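Local coordinates for protein murein peptide amidase A (Escherichia coli O157:H7, PDB 5HXD) that probably hydrolyses the gamma-D-glutamyl-diaminopimelate amide bond of murein tripeptide, as a zinc-dependent amidase of the M14 peptidase family, in muropeptide degradation, at residues Leu97-Lys107 / Thr191-Asp201. Sequence-based numbering, arbitrary orientation.
Sequences LNRNFPAANWK and TPGSFGSWCAD
S197 OG takes an N-H from N105 ND2 (2.9 Å) and gives its hydrogen to OG of S194, the N-cap residue, which also accepts from S197 N, the capping bond. This joins the start of helix 195-201 to the loop whose N98-R99 probably matches the Asn-Arg pair of M14 carboxypeptidases. N105 suits its place because its amide serves two partners: with CG between backbone N and carbonyl carbon (chi1 69°), OD1 accepts from G193 N at 3.0 Å. G193 has positive phi in the type II turn T191-S194, where glycine is at ease, and its bare CA lies near W106 CD1. Its carbonyl receives F101 N on an in-plane lone pair.

N98, near the zinc ion and touching its predicted ligand H49, accepts F195 N on OD1 (2.9 Å) from above the amide plane. The R99 guanidinium lies flat beneath T191, whose CB sits 3.6 Å above its centre. F195 directs its ring edge at the face of F101, centroids 5.2 Å apart, and lays its CA over that ring. Small A103 lets W198 come close, and P102 CG reaches W198 NE1 at 3.5 Å. Farther along, D201 OD2 is met nearly head-on by A104 N (2.9 Å).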
# COMPACT_ATOMS: atom_id res chain seq x y z
N LEU A 97 13.40 -7.91 0.22
CA LEU A 97 14.17 -7.21 1.26
C LEU A 97 14.33 -8.07 2.52
O LEU A 97 15.27 -7.88 3.29
CB LEU A 97 13.50 -5.87 1.62
CG LEU A 97 13.59 -4.72 0.61
CD1 LEU A 97 12.76 -3.53 1.04
CD2 LEU A 97 15.02 -4.31 0.35
N ASN A 98 13.42 -9.01 2.72
CA ASN A 98 13.49 -9.89 3.87
C ASN A 98 14.29 -11.15 3.54
O ASN A 98 14.14 -12.18 4.20
CB ASN A 98 12.09 -10.27 4.36
CG ASN A 98 12.05 -10.63 5.84
OD1 ASN A 98 12.62 -9.93 6.68
ND2 ASN A 98 11.35 -11.70 6.16
N ARG A 99 15.12 -11.06 2.51
CA ARG A 99 16.17 -12.04 2.28
C ARG A 99 17.46 -11.28 2.03
O ARG A 99 18.49 -11.88 1.74
CB ARG A 99 15.87 -12.97 1.09
CG ARG A 99 14.59 -13.77 1.19
CD ARG A 99 14.64 -14.77 2.31
NE ARG A 99 13.40 -15.53 2.41
CZ ARG A 99 12.29 -15.08 3.00
NH1 ARG A 99 12.25 -13.87 3.54
NH2 ARG A 99 11.21 -15.85 3.02
N ASN A 100 17.38 -9.96 2.17
CA ASN A 100 18.50 -9.06 1.86
C ASN A 100 19.33 -8.53 3.07
O ASN A 100 20.27 -7.75 2.90
CB ASN A 100 17.96 -7.86 1.07
CG ASN A 100 19.04 -7.13 0.27
OD1 ASN A 100 19.21 -5.91 0.41
ND2 ASN A 100 19.77 -7.87 -0.56
N PHE A 101 19.02 -8.95 4.30
CA PHE A 101 19.73 -8.39 5.45
C PHE A 101 21.06 -9.11 5.68
O PHE A 101 21.14 -10.34 5.62
CB PHE A 101 18.85 -8.45 6.70
CG PHE A 101 17.77 -7.41 6.72
CD1 PHE A 101 17.96 -6.21 7.39
CD2 PHE A 101 16.57 -7.62 6.06
CE1 PHE A 101 16.97 -5.23 7.41
CE2 PHE A 101 15.57 -6.65 6.07
CZ PHE A 101 15.78 -5.44 6.76
N PRO A 102 22.13 -8.32 5.95
CA PRO A 102 23.50 -8.82 6.11
C PRO A 102 23.70 -9.75 7.32
O PRO A 102 24.80 -9.79 7.87
CB PRO A 102 24.32 -7.54 6.27
CG PRO A 102 23.35 -6.54 6.80
CD PRO A 102 22.06 -6.86 6.11
N ALA A 103 22.67 -10.48 7.71
CA ALA A 103 22.79 -11.59 8.65
C ALA A 103 23.85 -12.60 8.20
O ALA A 103 24.25 -12.62 7.03
CB ALA A 103 21.45 -12.29 8.81
N ALA A 104 24.31 -13.44 9.12
CA ALA A 104 25.33 -14.42 8.76
C ALA A 104 24.77 -15.43 7.75
O ALA A 104 25.48 -15.88 6.85
CB ALA A 104 25.87 -15.14 10.00
N ASN A 105 23.49 -15.75 7.87
CA ASN A 105 22.89 -16.80 7.04
C ASN A 105 22.43 -16.36 5.65
O ASN A 105 21.70 -17.09 5.00
CB ASN A 105 21.70 -17.43 7.76
CG ASN A 105 20.53 -16.49 7.88
OD1 ASN A 105 20.64 -15.29 7.60
ND2 ASN A 105 19.40 -17.01 8.34
N TRP A 106 22.86 -15.16 5.22
CA TRP A 106 22.51 -14.61 3.91
C TRP A 106 23.04 -15.47 2.79
O TRP A 106 24.22 -15.83 2.78
CB TRP A 106 23.05 -13.17 3.74
CG TRP A 106 22.62 -12.51 2.42
CD1 TRP A 106 21.51 -11.74 2.21
CD2 TRP A 106 23.30 -12.57 1.15
NE1 TRP A 106 21.44 -11.33 0.90
CE2 TRP A 106 22.53 -11.83 0.23
CE3 TRP A 106 24.47 -13.20 0.71
CZ2 TRP A 106 22.90 -11.68 -1.12
CZ3 TRP A 106 24.84 -13.05 -0.64
CH2 TRP A 106 24.05 -12.30 -1.53
N LYS A 107 22.18 -15.78 1.83
CA LYS A 107 22.55 -16.58 0.67
C LYS A 107 22.21 -15.90 -0.64
O LYS A 107 21.10 -15.40 -0.82
CB LYS A 107 21.88 -17.96 0.72
CG LYS A 107 22.56 -18.92 1.71
CD LYS A 107 24.06 -18.99 1.45
CE LYS A 107 24.72 -20.11 2.23
NZ LYS A 107 25.92 -20.63 1.50
N THR A 191 14.32 -18.71 6.19
CA THR A 191 14.37 -17.40 5.55
C THR A 191 15.75 -16.74 5.67
O THR A 191 15.94 -15.82 6.45
CB THR A 191 13.31 -16.43 6.14
OG1 THR A 191 13.63 -16.14 7.50
CG2 THR A 191 11.90 -17.02 6.08
N PRO A 192 16.73 -17.20 4.85
CA PRO A 192 18.08 -16.64 4.89
C PRO A 192 18.10 -15.15 4.60
O PRO A 192 17.40 -14.69 3.71
CB PRO A 192 18.81 -17.41 3.78
CG PRO A 192 17.73 -17.83 2.84
CD PRO A 192 16.54 -18.11 3.71
N GLY A 193 18.87 -14.39 5.36
CA GLY A 193 18.98 -12.95 5.15
C GLY A 193 17.78 -12.16 5.63
O GLY A 193 17.67 -10.97 5.33
N SER A 194 16.88 -12.80 6.38
CA SER A 194 15.69 -12.13 6.92
C SER A 194 16.03 -11.08 7.99
O SER A 194 17.12 -11.09 8.57
CB SER A 194 14.71 -13.15 7.50
OG SER A 194 15.09 -13.53 8.81
N PHE A 195 15.10 -10.16 8.23
CA PHE A 195 15.33 -9.07 9.17
C PHE A 195 15.53 -9.66 10.57
O PHE A 195 16.44 -9.26 11.30
CB PHE A 195 14.17 -8.08 9.13
CG PHE A 195 14.19 -7.07 10.24
CD1 PHE A 195 15.14 -6.07 10.27
CD2 PHE A 195 13.26 -7.13 11.27
CE1 PHE A 195 15.18 -5.14 11.30
CE2 PHE A 195 13.28 -6.22 12.29
CZ PHE A 195 14.24 -5.21 12.31
N GLY A 196 14.71 -10.64 10.92
CA GLY A 196 14.85 -11.34 12.17
C GLY A 196 16.16 -12.09 12.29
O GLY A 196 16.71 -12.19 13.38
N SER A 197 16.65 -12.61 11.18
CA SER A 197 17.94 -13.30 11.18
C SER A 197 19.07 -12.32 11.49
O SER A 197 20.06 -12.67 12.14
CB SER A 197 18.20 -13.97 9.83
OG SER A 197 17.57 -15.24 9.75
N TRP A 198 18.92 -11.10 10.99
CA TRP A 198 19.90 -10.06 11.23
C TRP A 198 19.82 -9.60 12.69
O TRP A 198 20.82 -9.31 13.33
CB TRP A 198 19.65 -8.88 10.30
CG TRP A 198 20.67 -7.79 10.40
CD1 TRP A 198 21.96 -7.82 9.95
CD2 TRP A 198 20.47 -6.49 10.95
NE1 TRP A 198 22.57 -6.62 10.19
CE2 TRP A 198 21.68 -5.79 10.80
CE3 TRP A 198 19.38 -5.85 11.56
CZ2 TRP A 198 21.83 -4.48 11.23
CZ3 TRP A 198 19.54 -4.57 11.99
CH2 TRP A 198 20.75 -3.89 11.82
N CYS A 199 18.60 -9.54 13.19
CA CYS A 199 18.36 -9.13 14.54
C CYS A 199 18.96 -10.12 15.55
O CYS A 199 19.60 -9.72 16.54
CB CYS A 199 16.86 -8.95 14.75
SG CYS A 199 16.23 -7.34 14.22
N ALA A 200 18.77 -11.42 15.30
CA ALA A 200 19.31 -12.45 16.17
C ALA A 200 20.82 -12.35 16.27
O ALA A 200 21.39 -12.56 17.35
CB ALA A 200 18.92 -13.82 15.69
N ASP A 201 21.49 -12.03 15.16
CA ASP A 201 22.95 -11.95 15.21
C ASP A 201 23.48 -10.71 16.00
O ASP A 201 24.62 -10.71 16.47
CB ASP A 201 23.53 -11.99 13.79
CG ASP A 201 23.39 -13.37 13.15
OD1 ASP A 201 22.97 -14.32 13.84
OD2 ASP A 201 23.74 -13.50 11.96